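Local coordinates for protein flavodoxin (Bacteroides uniformis, PDB 4J8P) that binds flavin mononucleotide in a flavodoxin-like fold and probably serves as an electron-transfer flavoprotein, at residues A[7-12]-A[31-36]; A[81-86]-A[108-113]; A[115-120]-A[144-149]. All coordinates share one frame; numbering follows the deposited sequence. Where two conformers were deposited one is given.

Contact 1: residues A[7-12]-A[31-36]. With SO4 (sulfate ion), chain K.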
ATOM      1  N   LYS A   7       3.734 -16.987   7.291  1.00 31.63           N
ATOM      2  CA  LYS A   7       4.566 -15.790   7.476  1.00 29.44           C
ATOM      3  C   LYS A   7       3.787 -14.509   7.187  1.00 29.04           C
ATOM      4  O   LYS A   7       2.662 -14.569   6.687  1.00 26.86           O
ATOM      5  CB  LYS A   7       5.814 -15.824   6.586  1.00 31.49           C
ATOM      6  CG  LYS A   7       6.777 -16.993   6.835  1.00 44.57           C
ATOM      7  CD  LYS A   7       8.212 -16.502   7.037  1.00 59.25           C
ATOM      8  CE  LYS A   7       8.965 -16.175   5.764  1.00 71.62           C
ATOM      9  NZ  LYS A   7       9.483 -17.398   5.093  1.00 84.62           N
ATOM     10  N   THR A   8       4.379 -13.357   7.546  1.00 24.29           N
ATOM     11  CA  THR A   8       3.743 -12.055   7.326  1.00 21.72           C
ATOM     12  C   THR A   8       4.612 -11.213   6.414  1.00 23.02           C
ATOM     13  O   THR A   8       5.838 -11.149   6.572  1.00 21.88           O
ATOM     14  CB  THR A   8       3.454 -11.341   8.669  1.00 25.26           C
ATOM     15  OG1 THR A   8       2.547 -12.150   9.436  1.00 25.16           O
ATOM     16  CG2 THR A   8       2.872  -9.924   8.482  1.00 21.42           C
ATOM     17  N   LEU A   9       3.958 -10.588   5.422  1.00 19.41           N
ATOM     18  CA  LEU A   9       4.621  -9.694   4.482  1.00 18.14           C
ATOM     19  C   LEU A   9       4.165  -8.284   4.761  1.00 19.74           C
ATOM     20  O   LEU A   9       2.968  -8.090   4.934  1.00 19.51           O
ATOM     21  CB  LEU A   9       4.256 -10.081   3.024  1.00 18.21           C
ATOM     22  CG  LEU A   9       4.909  -9.219   1.913  1.00 21.19           C
ATOM     23  CD1 LEU A   9       6.438  -9.406   1.913  1.00 21.53           C
ATOM     24  CD2 LEU A   9       4.354  -9.581   0.521  1.00 21.64           C
ATOM     25  N   VAL A  10       5.092  -7.292   4.806  1.00 17.02           N
ATOM     26  CA  VAL A  10       4.681  -5.887   4.908  1.00 16.54           C
ATOM     27  C   VAL A  10       5.147  -5.263   3.611  1.00 19.81           C
ATOM     28  O   VAL A  10       6.348  -5.008   3.457  1.00 19.79           O
ATOM     29  CB  VAL A  10       5.203  -5.159   6.165  1.00 19.49           C
ATOM     30  CG1 VAL A  10       4.852  -3.670   6.147  1.00 19.92           C
ATOM     31  CG2 VAL A  10       4.664  -5.830   7.422  1.00 19.37           C
ATOM     32  N   ALA A  11       4.224  -5.122   2.651  1.00 16.72           N
ATOM     33  CA  ALA A  11       4.493  -4.531   1.347  1.00 16.91           C
ATOM     34  C   ALA A  11       4.086  -3.071   1.368  1.00 17.75           C
ATOM     35  O   ALA A  11       3.082  -2.726   2.008  1.00 17.88           O
ATOM     36  CB  ALA A  11       3.714  -5.275   0.277  1.00 17.24           C
ATOM     37  N   TYR A  12       4.865  -2.203   0.732  1.00 16.35           N
ATOM     38  CA  TYR A  12       4.479  -0.791   0.756  1.00 16.10           C
ATOM     39  C   TYR A  12       4.963  -0.071  -0.470  1.00 16.54           C
ATOM     40  O   TYR A  12       6.011  -0.436  -1.031  1.00 15.61           O
ATOM     41  CB  TYR A  12       5.057  -0.077   2.015  1.00 18.05           C
ATOM     42  CG  TYR A  12       6.535   0.162   1.896  1.00 18.85           C
ATOM     43  CD1 TYR A  12       7.447  -0.843   2.201  1.00 19.97           C
ATOM     44  CD2 TYR A  12       7.029   1.370   1.406  1.00 20.56           C
ATOM     45  CE1 TYR A  12       8.810  -0.663   1.996  1.00 22.14           C
ATOM     46  CE2 TYR A  12       8.388   1.557   1.190  1.00 21.13           C
ATOM     47  CZ  TYR A  12       9.273   0.547   1.513  1.00 23.58           C
ATOM     48  OH  TYR A  12      10.622   0.709   1.372  1.00 27.80           O
ATOM     49  N   ASP A  31       6.989  -8.695  13.000  1.00 25.01           N
ATOM     50  CA  ASP A  31       8.090  -9.599  12.610  0.60 25.90           C
ATOM     51  C   ASP A  31       7.851 -10.087  11.170  1.00 30.23           C
ATOM     52  O   ASP A  31       7.914 -11.287  10.865  1.00 31.30           O
ATOM     53  CB  ASP A  31       8.274 -10.774  13.601  0.60 29.13           C
ATOM     54  CG  ASP A  31       9.582 -11.529  13.419  0.60 38.39           C
ATOM     55  OD1 ASP A  31      10.520 -10.964  12.810  0.60 36.85           O
ATOM     56  OD2 ASP A  31       9.669 -12.686  13.888  0.60 45.28           O
ATOM     57  N   GLY A  32       7.548  -9.128  10.292  1.00 24.24           N
ATOM     58  CA  GLY A  32       7.266  -9.423   8.905  1.00 23.65           C
ATOM     59  C   GLY A  32       8.415  -9.117   7.979  1.00 26.57           C
ATOM     60  O   GLY A  32       9.372  -8.433   8.359  1.00 29.63           O
ATOM     61  N   THR A  33       8.337  -9.667   6.775  1.00 22.33           N
ATOM     62  CA  THR A  33       9.299  -9.392   5.712  1.00 22.28           C
ATOM     63  C   THR A  33       8.982  -8.009   5.165  1.00 25.29           C
ATOM     64  O   THR A  33       7.831  -7.746   4.800  1.00 23.87           O
ATOM     65  CB  THR A  33       9.220 -10.447   4.627  1.00 26.83           C
ATOM     66  OG1 THR A  33       9.601 -11.706   5.178  1.00 28.48           O
ATOM     67  CG2 THR A  33      10.118 -10.111   3.426  1.00 28.84           C
ATOM     68  N   PHE A  34       9.988  -7.123   5.139  1.00 24.02           N
ATOM     69  CA  PHE A  34       9.854  -5.739   4.644  1.00 22.14           C
ATOM     70  C   PHE A  34      10.032  -5.773   3.140  1.00 26.51           C
ATOM     71  O   PHE A  34      11.066  -6.237   2.641  1.00 25.88           O
ATOM     72  CB  PHE A  34      10.869  -4.831   5.357  1.00 24.42           C
ATOM     73  CG  PHE A  34      10.830  -3.356   5.026  1.00 23.50           C
ATOM     74  CD1 PHE A  34       9.817  -2.538   5.527  1.00 26.62           C
ATOM     75  CD2 PHE A  34      11.899  -2.750   4.386  1.00 25.01           C
ATOM     76  CE1 PHE A  34       9.840  -1.155   5.296  1.00 26.15           C
ATOM     77  CE2 PHE A  34      11.908  -1.374   4.140  1.00 26.80           C
ATOM     78  CZ  PHE A  34      10.895  -0.585   4.620  1.00 24.20           C
ATOM     79  N   TYR A  35       9.004  -5.321   2.399  1.00 22.43           N
ATOM     80  CA  TYR A  35       9.022  -5.439   0.949  1.00 21.65           C
ATOM     81  C   TYR A  35       8.563  -4.148   0.294  1.00 23.05           C
ATOM     82  O   TYR A  35       7.458  -3.701   0.573  1.00 21.08           O
ATOM     83  CB  TYR A  35       8.109  -6.602   0.501  1.00 23.15           C
ATOM     84  CG  TYR A  35       7.999  -6.709  -1.000  1.00 23.46           C
ATOM     85  CD1 TYR A  35       8.998  -7.324  -1.749  1.00 26.22           C
ATOM     86  CD2 TYR A  35       6.951  -6.094  -1.690  1.00 24.05           C
ATOM     87  CE1 TYR A  35       8.952  -7.346  -3.138  1.00 26.66           C
ATOM     88  CE2 TYR A  35       6.904  -6.098  -3.078  1.00 25.07           C
ATOM     89  CZ  TYR A  35       7.900  -6.731  -3.801  1.00 29.77           C
ATOM     90  OH  TYR A  35       7.864  -6.737  -5.169  1.00 32.83           O
ATOM     91  N   GLU A  36       9.363  -3.605  -0.633  1.00 20.19           N
ATOM     92  CA  GLU A  36       8.939  -2.387  -1.311  1.00 19.10           C
ATOM     93  C   GLU A  36       8.310  -2.684  -2.663  1.00 20.45           C
ATOM     94  O   GLU A  36       8.905  -3.374  -3.492  1.00 22.18           O
ATOM     95  CB  GLU A  36      10.146  -1.448  -1.483  1.00 19.67           C
ATOM     96  CG  GLU A  36       9.759  -0.104  -2.093  1.00 18.70           C
ATOM     97  CD  GLU A  36      10.882   0.907  -2.206  1.00 29.74           C
ATOM     98  OE1 GLU A  36      12.074   0.522  -2.101  1.00 27.38           O
ATOM     99  OE2 GLU A  36      10.564   2.081  -2.481  1.00 22.11           O
TER
HETATM  100  S   SO4 K 210      11.400  -7.352  -5.943  0.50 24.05           S
HETATM  101  O1  SO4 K 210      12.191  -8.106  -6.924  0.50 22.82           O
HETATM  102  O2  SO4 K 210      12.093  -7.331  -4.641  0.50 21.24           O
HETATM  103  O3  SO4 K 210      11.207  -5.971  -6.352  0.50 28.26           O
HETATM  104  O4  SO4 K 210      10.068  -7.980  -5.891  0.50 27.37           O
HETATM  105  O   HOH W   1       6.798 -13.418   9.174  1.00 35.00           O
HETATM  106  O   HOH W   2       8.453 -13.098   7.140  1.00 45.13           O
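Tyr12 swings its ring across to the neighbouring strand and meets Phe34 and Glu36. With CG between its backbone N and carbonyl carbon (chi1 74°), the ring leans toward residues 33-36. Tyr12 CE1 lies 3.4 Å from Phe34 CZ, over one face of the Phe34 ring near its rim; the planes are 27° apart and strongly offset, so one ring covers little of the other. The extended chain of Glu36 crosses the same tyrosine, bringing Glu36 CD to 3.6 Å from Tyr12 OH. Strands 7-12 and 33-36 are the parallel arms of a beta-alpha-beta crossover whose helix, 18-30, packs against Tyr12 through Ala20 and Ala23. Thr33 N gives to Thr8 O, and Thr33 O takes Val10 N (2.8 Å); Tyr35 N gives to Val10 O, and Tyr35 O takes Tyr12 N (3.0 Å). The opposite sheet face carries Leu9, Ala11, Thr33 and Tyr35. Leu9 CD1 reaches Tyr35 CB at 3.6 Å and also touches Thr33, while Ala11 CB approaches the edge of the Tyr35 ring. Tyr35 OH donates to O4 (2.6 Å) of a sulfate ion probably from the crystallisation liquor, and a water 2.7 Å from Thr33 OG1 also bonds weakly to Thr8 O.

Contact 2: residues A[81-86]-A[108-113]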
ATOM      1  N   ASP A  81       0.564 -15.871   4.993  1.00 26.04           N
ATOM      2  CA  ASP A  81      -0.872 -15.986   5.235  1.00 26.85           C
ATOM      3  C   ASP A  81      -1.438 -14.589   5.549  1.00 27.53           C
ATOM      4  O   ASP A  81      -2.653 -14.422   5.581  1.00 27.57           O
ATOM      5  CB  ASP A  81      -1.215 -17.006   6.344  1.00 30.26           C
ATOM      6  CG  ASP A  81      -0.879 -16.656   7.788  1.00 43.86           C
ATOM      7  OD1 ASP A  81      -0.448 -15.515   8.045  1.00 43.05           O
ATOM      8  OD2 ASP A  81      -1.060 -17.532   8.672  1.00 53.06           O
ATOM      9  N   THR A  82      -0.539 -13.593   5.795  1.00 23.32           N
ATOM     10  CA  THR A  82      -0.934 -12.233   6.151  1.00 20.47           C
ATOM     11  C   THR A  82      -0.103 -11.255   5.374  1.00 21.22           C
ATOM     12  O   THR A  82       1.130 -11.368   5.388  1.00 21.35           O
ATOM     13  CB  THR A  82      -0.768 -11.979   7.675  1.00 23.94           C
ATOM     14  OG1 THR A  82      -1.510 -12.959   8.400  1.00 26.55           O
ATOM     15  CG2 THR A  82      -1.290 -10.593   8.106  1.00 24.25           C
ATOM     16  N   ILE A  83      -0.753 -10.294   4.707  1.00 18.66           N
ATOM     17  CA  ILE A  83      -0.037  -9.293   3.933  1.00 17.68           C
ATOM     18  C   ILE A  83      -0.551  -7.919   4.279  1.00 18.90           C
ATOM     19  O   ILE A  83      -1.739  -7.637   4.088  1.00 19.44           O
ATOM     20  CB  ILE A  83      -0.148  -9.534   2.405  1.00 19.27           C
ATOM     21  CG1 ILE A  83       0.384 -10.966   2.043  1.00 20.16           C
ATOM     22  CG2 ILE A  83       0.605  -8.394   1.626  1.00 19.23           C
ATOM     23  CD1 ILE A  83       0.315 -11.315   0.585  1.00 25.38           C
ATOM     24  N   TYR A  84       0.338  -7.074   4.789  1.00 16.04           N
ATOM     25  CA  TYR A  84      -0.005  -5.659   5.003  1.00 15.08           C
ATOM     26  C   TYR A  84       0.368  -4.912   3.727  1.00 17.15           C
ATOM     27  O   TYR A  84       1.409  -5.229   3.130  1.00 15.73           O
ATOM     28  CB  TYR A  84       0.783  -5.076   6.165  1.00 16.50           C
ATOM     29  CG  TYR A  84       0.379  -5.583   7.516  1.00 16.65           C
ATOM     30  CD1 TYR A  84       0.790  -6.833   7.961  1.00 18.54           C
ATOM     31  CD2 TYR A  84      -0.405  -4.799   8.369  1.00 17.34           C
ATOM     32  CE1 TYR A  84       0.397  -7.317   9.215  1.00 18.84           C
ATOM     33  CE2 TYR A  84      -0.774  -5.258   9.633  1.00 19.06           C
ATOM     34  CZ  TYR A  84      -0.368  -6.517  10.048  1.00 20.46           C
ATOM     35  OH  TYR A  84      -0.741  -6.996  11.286  1.00 24.47           O
ATOM     36  N   ILE A  85      -0.481  -3.956   3.262  1.00 14.91           N
ATOM     37  CA  ILE A  85      -0.171  -3.184   2.051  1.00 14.39           C
ATOM     38  C   ILE A  85      -0.260  -1.737   2.424  1.00 16.59           C
ATOM     39  O   ILE A  85      -1.342  -1.268   2.795  1.00 15.99           O
ATOM     40  CB  ILE A  85      -1.125  -3.530   0.876  1.00 15.36           C
ATOM     41  CG1 ILE A  85      -1.042  -5.038   0.547  1.00 15.77           C
ATOM     42  CG2 ILE A  85      -0.756  -2.656  -0.358  1.00 15.85           C
ATOM     43  CD1 ILE A  85      -1.953  -5.431  -0.610  1.00 18.72           C
ATOM     44  N   GLY A  86       0.869  -1.034   2.380  1.00 15.40           N
ATOM     45  CA  GLY A  86       0.897   0.372   2.770  1.00 15.43           C
ATOM     46  C   GLY A  86       1.067   1.313   1.606  1.00 16.78           C
ATOM     47  O   GLY A  86       1.748   0.979   0.631  1.00 15.62           O
ATOM     48  N   ALA A 108      -5.178 -15.211  -2.653  1.00 32.70           N
ATOM     49  CA  ALA A 108      -6.169 -16.152  -2.095  1.00 32.19           C
ATOM     50  C   ALA A 108      -5.663 -16.827  -0.836  1.00 36.30           C
ATOM     51  O   ALA A 108      -4.483 -17.173  -0.739  1.00 35.94           O
ATOM     52  CB  ALA A 108      -6.539 -17.216  -3.131  1.00 34.67           C
ATOM     53  N   GLY A 109      -6.563 -17.003   0.130  1.00 35.78           N
ATOM     54  CA  GLY A 109      -6.250 -17.640   1.404  1.00 36.73           C
ATOM     55  C   GLY A 109      -5.384 -16.797   2.320  1.00 39.39           C
ATOM     56  O   GLY A 109      -4.678 -17.342   3.183  1.00 41.81           O
ATOM     57  N   LYS A 110      -5.387 -15.468   2.102  1.00 30.24           N
ATOM     58  CA  LYS A 110      -4.577 -14.553   2.889  1.00 26.83           C
ATOM     59  C   LYS A 110      -5.378 -13.399   3.444  1.00 26.29           C
ATOM     60  O   LYS A 110      -6.298 -12.893   2.794  1.00 26.98           O
ATOM     61  CB  LYS A 110      -3.430 -13.970   2.025  1.00 25.91           C
ATOM     62  CG  LYS A 110      -2.611 -15.068   1.328  1.00 31.09           C
ATOM     63  CD  LYS A 110      -1.444 -14.480   0.576  1.00 31.73           C
ATOM     64  CE  LYS A 110      -0.851 -15.459  -0.408  1.00 30.62           C
ATOM     65  NZ  LYS A 110      -0.433 -16.753   0.210  1.00 33.14           N
ATOM     66  N   THR A 111      -4.991 -12.968   4.639  1.00 23.32           N
ATOM     67  CA  THR A 111      -5.592 -11.785   5.232  0.50 21.93           C
ATOM     68  C   THR A 111      -4.776 -10.614   4.744  1.00 24.78           C
ATOM     69  O   THR A 111      -3.539 -10.660   4.788  1.00 25.56           O
ATOM     70  CB  THR A 111      -5.665 -11.894   6.739  0.50 21.43           C
ATOM     71  OG1 THR A 111      -6.722 -12.807   7.062  0.50 18.46           O
ATOM     72  CG2 THR A 111      -5.901 -10.543   7.415  0.50 18.87           C
ATOM     73  N   VAL A 112      -5.447  -9.613   4.207  1.00 20.53           N
ATOM     74  CA  VAL A 112      -4.783  -8.447   3.632  1.00 17.95           C
ATOM     75  C   VAL A 112      -5.248  -7.200   4.353  1.00 18.56           C
ATOM     76  O   VAL A 112      -6.454  -6.947   4.461  1.00 18.30           O
ATOM     77  CB  VAL A 112      -5.035  -8.366   2.118  1.00 21.47           C
ATOM     78  CG1 VAL A 112      -4.330  -7.147   1.529  1.00 21.59           C
ATOM     79  CG2 VAL A 112      -4.574  -9.664   1.437  1.00 21.15           C
ATOM     80  N   ILE A 113      -4.287  -6.427   4.870  1.00 17.05           N
ATOM     81  CA  ILE A 113      -4.566  -5.291   5.730  1.00 15.65           C
ATOM     82  C   ILE A 113      -3.962  -4.027   5.148  1.00 19.27           C
ATOM     83  O   ILE A 113      -2.738  -3.934   5.080  1.00 17.38           O
ATOM     84  CB  ILE A 113      -3.989  -5.554   7.143  1.00 17.88           C
ATOM     85  CG1 ILE A 113      -4.539  -6.868   7.740  1.00 18.06           C
ATOM     86  CG2 ILE A 113      -4.275  -4.329   8.068  1.00 18.52           C
ATOM     87  CD1 ILE A 113      -3.733  -7.434   8.925  1.00 20.55           C
TER
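Ile113 lays its CD1 methyl over one face of the Tyr84 ring, 4.0 Å from the ring centroid and shifted toward the rim, a CH-pi contact. Tyr84 CG and Ile113 CG1 both stand anti to their carbonyl carbons (chi1 -71° and -56°), which lets the two side chains run side by side in the same direction; the closest pair is Ile113 CD1 to Tyr84 CZ, 3.7 Å. Thr82 CG2, two residues before Tyr84, reaches the same methyl. On the other sheet face the packing is aliphatic: Ile85 CD1 meets Val112 CG1 at 3.6 Å, and Ile83 CD1 rests on the hydrocarbon part of Lys110, 3.6 Å from its CD.

Behind these side chains lies a regular parallel ladder from Thr111 N to Asp81 O at one end to Ile85 N and Ile113 O (2.9 Å) at the other, with Ile83 using both its N and its O. Asp81 also takes a bond from Thr82 OG1 to its OD1 (2.8 Å), met from above the carboxylate plane. Farther out, Val26 and Val30 of helix 18-30 cover Tyr84, whereas Ile98, Phe101 and Ile102 of helix 96-102, the crossover joining these strands, cover Ile85. Phe107 packs on both Ile83 and Val112.

Lys110 bends at its tip (chi4 -56°) and gives NZ to the carbonyls of Tyr80 and Leu77. The contact thus has an apolar middle held by main-chain bonds, with polar groups gathered at the end where the strands begin; the lysine charge is met there by carbonyl dipoles, which would probably ease the cost of its burial.

Contact 3: residues A[115-120]-A[144-149]. With FMN (flavin mononucleotide), chain B.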
ATOM      1  N   PHE A 115      -2.731  -0.119   5.052  1.00 16.22           N
ATOM      2  CA  PHE A 115      -2.395   0.991   5.963  1.00 15.43           C
ATOM      3  C   PHE A 115      -1.904   2.159   5.096  1.00 17.42           C
ATOM      4  O   PHE A 115      -1.524   1.951   3.927  1.00 15.56           O
ATOM      5  CB  PHE A 115      -1.394   0.592   7.065  1.00 16.33           C
ATOM      6  CG  PHE A 115      -0.009   0.239   6.579  1.00 16.30           C
ATOM      7  CD1 PHE A 115       0.279  -1.041   6.132  1.00 16.45           C
ATOM      8  CD2 PHE A 115       1.021   1.177   6.617  1.00 17.46           C
ATOM      9  CE1 PHE A 115       1.559  -1.373   5.694  1.00 16.09           C
ATOM     10  CE2 PHE A 115       2.314   0.844   6.180  1.00 18.46           C
ATOM     11  CZ  PHE A 115       2.581  -0.432   5.744  1.00 16.52           C
ATOM     12  N   ALA A 116      -1.975   3.371   5.632  1.00 15.29           N
ATOM     13  CA  ALA A 116      -1.632   4.519   4.804  1.00 16.84           C
ATOM     14  C   ALA A 116      -1.098   5.680   5.598  1.00 18.31           C
ATOM     15  O   ALA A 116      -1.155   5.697   6.834  1.00 17.89           O
ATOM     16  CB  ALA A 116      -2.900   4.972   4.045  1.00 17.80           C
ATOM     17  N   THR A 117      -0.526   6.650   4.874  1.00 16.70           N
ATOM     18  CA  THR A 117      -0.175   7.950   5.442  1.00 16.74           C
ATOM     19  C   THR A 117      -0.811   9.000   4.544  1.00 17.28           C
ATOM     20  O   THR A 117      -1.082   8.724   3.369  1.00 17.45           O
ATOM     21  CB  THR A 117       1.346   8.150   5.588  1.00 17.24           C
ATOM     22  OG1 THR A 117       1.937   8.273   4.297  1.00 17.31           O
ATOM     23  CG2 THR A 117       2.004   6.995   6.380  1.00 16.93           C
ATOM     24  N   SER A 118      -1.104  10.169   5.102  1.00 17.50           N
ATOM     25  CA  SER A 118      -1.766  11.220   4.319  1.00 17.39           C
ATOM     26  C   SER A 118      -1.469  12.590   4.871  1.00 23.72           C
ATOM     27  O   SER A 118      -0.998  12.709   5.999  1.00 23.17           O
ATOM     28  CB  SER A 118      -3.281  11.007   4.361  1.00 18.81           C
ATOM     29  OG  SER A 118      -3.772  11.245   5.675  1.00 21.83           O
ATOM     30  N   GLY A 119      -1.807  13.627   4.100  1.00 22.68           N
ATOM     31  CA  GLY A 119      -1.720  14.996   4.592  1.00 23.00           C
ATOM     32  C   GLY A 119      -2.738  15.213   5.702  1.00 27.47           C
ATOM     33  O   GLY A 119      -2.423  15.822   6.731  1.00 28.77           O
ATOM     34  N   SER A 120      -3.972  14.677   5.516  1.00 21.87           N
ATOM     35  CA  SER A 120      -5.045  14.744   6.501  1.00 22.27           C
ATOM     36  C   SER A 120      -6.193  13.772   6.243  1.00 24.56           C
ATOM     37  O   SER A 120      -6.928  13.430   7.183  1.00 25.53           O
ATOM     38  CB  SER A 120      -5.619  16.155   6.559  1.00 25.68           C
ATOM     39  OG  SER A 120      -6.235  16.539   5.333  1.00 27.48           O
ATOM     40  N   LEU A 144      -4.932   4.359   9.227  1.00 16.55           N
ATOM     41  CA  LEU A 144      -4.140   5.508   8.832  1.00 17.25           C
ATOM     42  C   LEU A 144      -3.089   5.672   9.930  1.00 20.76           C
ATOM     43  O   LEU A 144      -3.453   5.682  11.117  1.00 20.79           O
ATOM     44  CB  LEU A 144      -5.060   6.726   8.720  1.00 17.69           C
ATOM     45  CG  LEU A 144      -4.372   8.015   8.288  1.00 19.90           C
ATOM     46  CD1 LEU A 144      -4.030   7.986   6.775  1.00 19.79           C
ATOM     47  CD2 LEU A 144      -5.247   9.237   8.643  1.00 20.34           C
ATOM     48  N   LEU A 145      -1.806   5.759   9.539  1.00 18.11           N
ATOM     49  CA  LEU A 145      -0.674   5.844  10.459  1.00 17.74           C
ATOM     50  C   LEU A 145       0.108   7.133  10.222  1.00 22.80           C
ATOM     51  O   LEU A 145       1.271   7.109   9.785  1.00 23.95           O
ATOM     52  CB  LEU A 145       0.253   4.619  10.311  1.00 17.48           C
ATOM     53  CG  LEU A 145      -0.314   3.251  10.754  1.00 20.37           C
ATOM     54  CD1 LEU A 145       0.645   2.129  10.344  1.00 20.68           C
ATOM     55  CD2 LEU A 145      -0.549   3.211  12.269  1.00 21.89           C
ATOM     56  N   ASN A 146      -0.532   8.267  10.507  1.00 21.56           N
ATOM     57  CA  ASN A 146       0.128   9.576  10.392  1.00 22.21           C
ATOM     58  C   ASN A 146       0.940   9.829  11.643  1.00 26.95           C
ATOM     59  O   ASN A 146       0.558   9.350  12.714  1.00 27.99           O
ATOM     60  CB  ASN A 146      -0.888  10.696  10.133  1.00 23.29           C
ATOM     61  CG  ASN A 146      -1.326  10.681   8.689  1.00 25.21           C
ATOM     62  OD1 ASN A 146      -0.617  10.147   7.832  1.00 21.94           O
ATOM     63  ND2 ASN A 146      -2.458  11.326   8.367  1.00 24.71           N
ATOM     64  N   GLY A 147       2.094  10.488  11.485  1.00 24.31           N
ATOM     65  CA  GLY A 147       3.028  10.732  12.592  1.00 26.27           C
ATOM     66  C   GLY A 147       3.422   9.423  13.255  1.00 31.35           C
ATOM     67  O   GLY A 147       3.525   9.347  14.481  1.00 31.49           O
ATOM     68  N   ALA A 148       3.618   8.372  12.429  1.00 26.93           N
ATOM     69  CA  ALA A 148       3.921   7.017  12.870  1.00 26.70           C
ATOM     70  C   ALA A 148       5.141   6.955  13.763  1.00 29.40           C
ATOM     71  O   ALA A 148       6.206   7.483  13.427  1.00 29.37           O
ATOM     72  CB  ALA A 148       4.119   6.087  11.678  1.00 26.35           C
ATOM     73  N   SER A 149       4.969   6.284  14.890  1.00 26.90           N
ATOM     74  CA  SER A 149       6.039   6.050  15.852  1.00 27.51           C
ATOM     75  C   SER A 149       5.997   4.606  16.325  1.00 30.27           C
ATOM     76  O   SER A 149       4.991   3.912  16.116  1.00 29.09           O
ATOM     77  CB  SER A 149       5.907   7.001  17.036  1.00 31.43           C
ATOM     78  OG  SER A 149       4.803   6.663  17.860  1.00 35.93           O
TER
HETATM   79  N1  FMN B 201      -3.016  13.699   1.301  1.00 24.24           N
HETATM   80  C2  FMN B 201      -4.316  13.722   1.740  1.00 24.36           C
HETATM   81  O2  FMN B 201      -4.610  13.981   2.911  1.00 24.39           O
HETATM   82  N3  FMN B 201      -5.360  13.529   0.827  1.00 22.66           N
HETATM   83  C4  FMN B 201      -5.217  13.348  -0.539  1.00 23.56           C
HETATM   84  O4  FMN B 201      -6.209  13.122  -1.234  1.00 22.99           O
HETATM   85  C4A FMN B 201      -3.834  13.415  -1.009  1.00 23.72           C
HETATM   86  N5  FMN B 201      -3.615  13.388  -2.309  1.00 21.98           N
HETATM   87  C5A FMN B 201      -2.298  13.448  -2.749  1.00 24.14           C
HETATM   88  C6  FMN B 201      -2.051  13.356  -4.126  1.00 21.57           C
HETATM   89  C7  FMN B 201      -0.755  13.308  -4.626  1.00 23.84           C
HETATM   90  C7M FMN B 201      -0.544  13.070  -6.098  1.00 23.91           C
HETATM   91  C8  FMN B 201       0.333  13.389  -3.734  1.00 22.58           C
HETATM   92  C8M FMN B 201       1.756  13.280  -4.218  1.00 23.41           C
HETATM   93  C9  FMN B 201       0.089  13.510  -2.371  1.00 23.36           C
HETATM   94  C9A FMN B 201      -1.210  13.530  -1.857  1.00 24.88           C
HETATM   95  N10 FMN B 201      -1.491  13.595  -0.459  1.00 24.16           N
HETATM   96  C10 FMN B 201      -2.783  13.558  -0.003  1.00 21.58           C
HETATM   97  C1' FMN B 201      -0.358  13.672   0.494  1.00 23.41           C
HETATM   98  C2' FMN B 201       0.242  12.303   0.815  1.00 22.81           C
HETATM   99  O2' FMN B 201      -0.754  11.314   1.074  1.00 19.09           O
HETATM  100  C3' FMN B 201       1.189  12.338   2.015  1.00 21.74           C
HETATM  101  O3' FMN B 201       2.094  13.442   1.888  1.00 22.78           O
HETATM  102  C4' FMN B 201       1.937  11.013   2.195  1.00 21.68           C
HETATM  103  O4' FMN B 201       2.349  10.916   3.558  1.00 25.51           O
HETATM  104  C5' FMN B 201       3.148  10.937   1.280  1.00 22.98           C
HETATM  105  O5' FMN B 201       3.698   9.631   1.485  1.00 20.67           O
HETATM  106  P   FMN B 201       5.015   9.095   0.830  1.00 18.70           P
HETATM  107  O1P FMN B 201       4.984   9.063  -0.651  1.00 18.36           O
HETATM  108  O2P FMN B 201       5.170   7.728   1.450  1.00 17.29           O
HETATM  109  O3P FMN B 201       6.156   9.976   1.351  1.00 23.58           O
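Asn146 sets its carboxamide alongside Ser118 and grips it twice. Its OD1 accepts Ser118 N at 2.8 Å, in the carbonyl plane on a lone pair, and its ND2 donates to Ser118 OG at 3.0 Å, the oxygen lying close to the amide plane. The two bonds hold the amide against rotation, and the N-H of Ser118, which can only donate, marks the oxygen end. Ser118 OG, placed between its own backbone N and carbonyl carbon (chi1 68°), also bonds to Ser121 O, which ties it to the loop that follows. Leu144 CD1 closes against the same OG at 3.4 Å.

One step back along the chain, Leu145 N gives a nearly straight bond to Ala116 O (2.8 Å), continuing the parallel pairing just beyond the end of strand 138-144. Leu145 CD1 packs obliquely on the Phe115 ring, 3.9 Å from CD2, and Trp156 of helix 150-158 touches both residues. Thr117 faces the cofactor: its OG1 is hydrogen-bonded to FMN O4' (2.8 Å) and has Thr19 OG1 as a further partner.

Beyond Ser118 the backbone turns its N-H groups to the flavin. Gly119 N donates to FMN N1 at 3.0 Å and Ser120 N to FMN O2 at 2.8 Å; such donors could stabilise negative charge gathering on this side of the ring on reduction. Asn146 thus stands in the second shell, its bonds to Ser118 consistent with holding the start of the isoalloxazine-binding loop. A loop leaving the carboxyl end of a parallel strand to hold FMN is characteristic of the flavodoxin fold.

In the fold
All three contacts belong to one five-stranded parallel sheet. Contact 1 pairs the outermost strand 33-36 with 7-12, and contact 2 pairs 80-88 with 111-117; they adjoin through main-chain bonds such as Leu9 O to Tyr84 N. Contact 3 shares strand 111-117 with contact 2 but lies at its carboxyl end, some 19 Å away between centres. The first two are partly buried beta ladders closing beta-alpha-beta units, though contact 1 has an exposed, aromatic margin and contact 2 more aliphatic packing. Contact 3 is buried, has a single strand-like bond, and combines leucine packing with bonds of a side-chain amide and hydroxyl, as suits its place beside FMN. Phe115 packs against Val10 and Tyr84, joining all three.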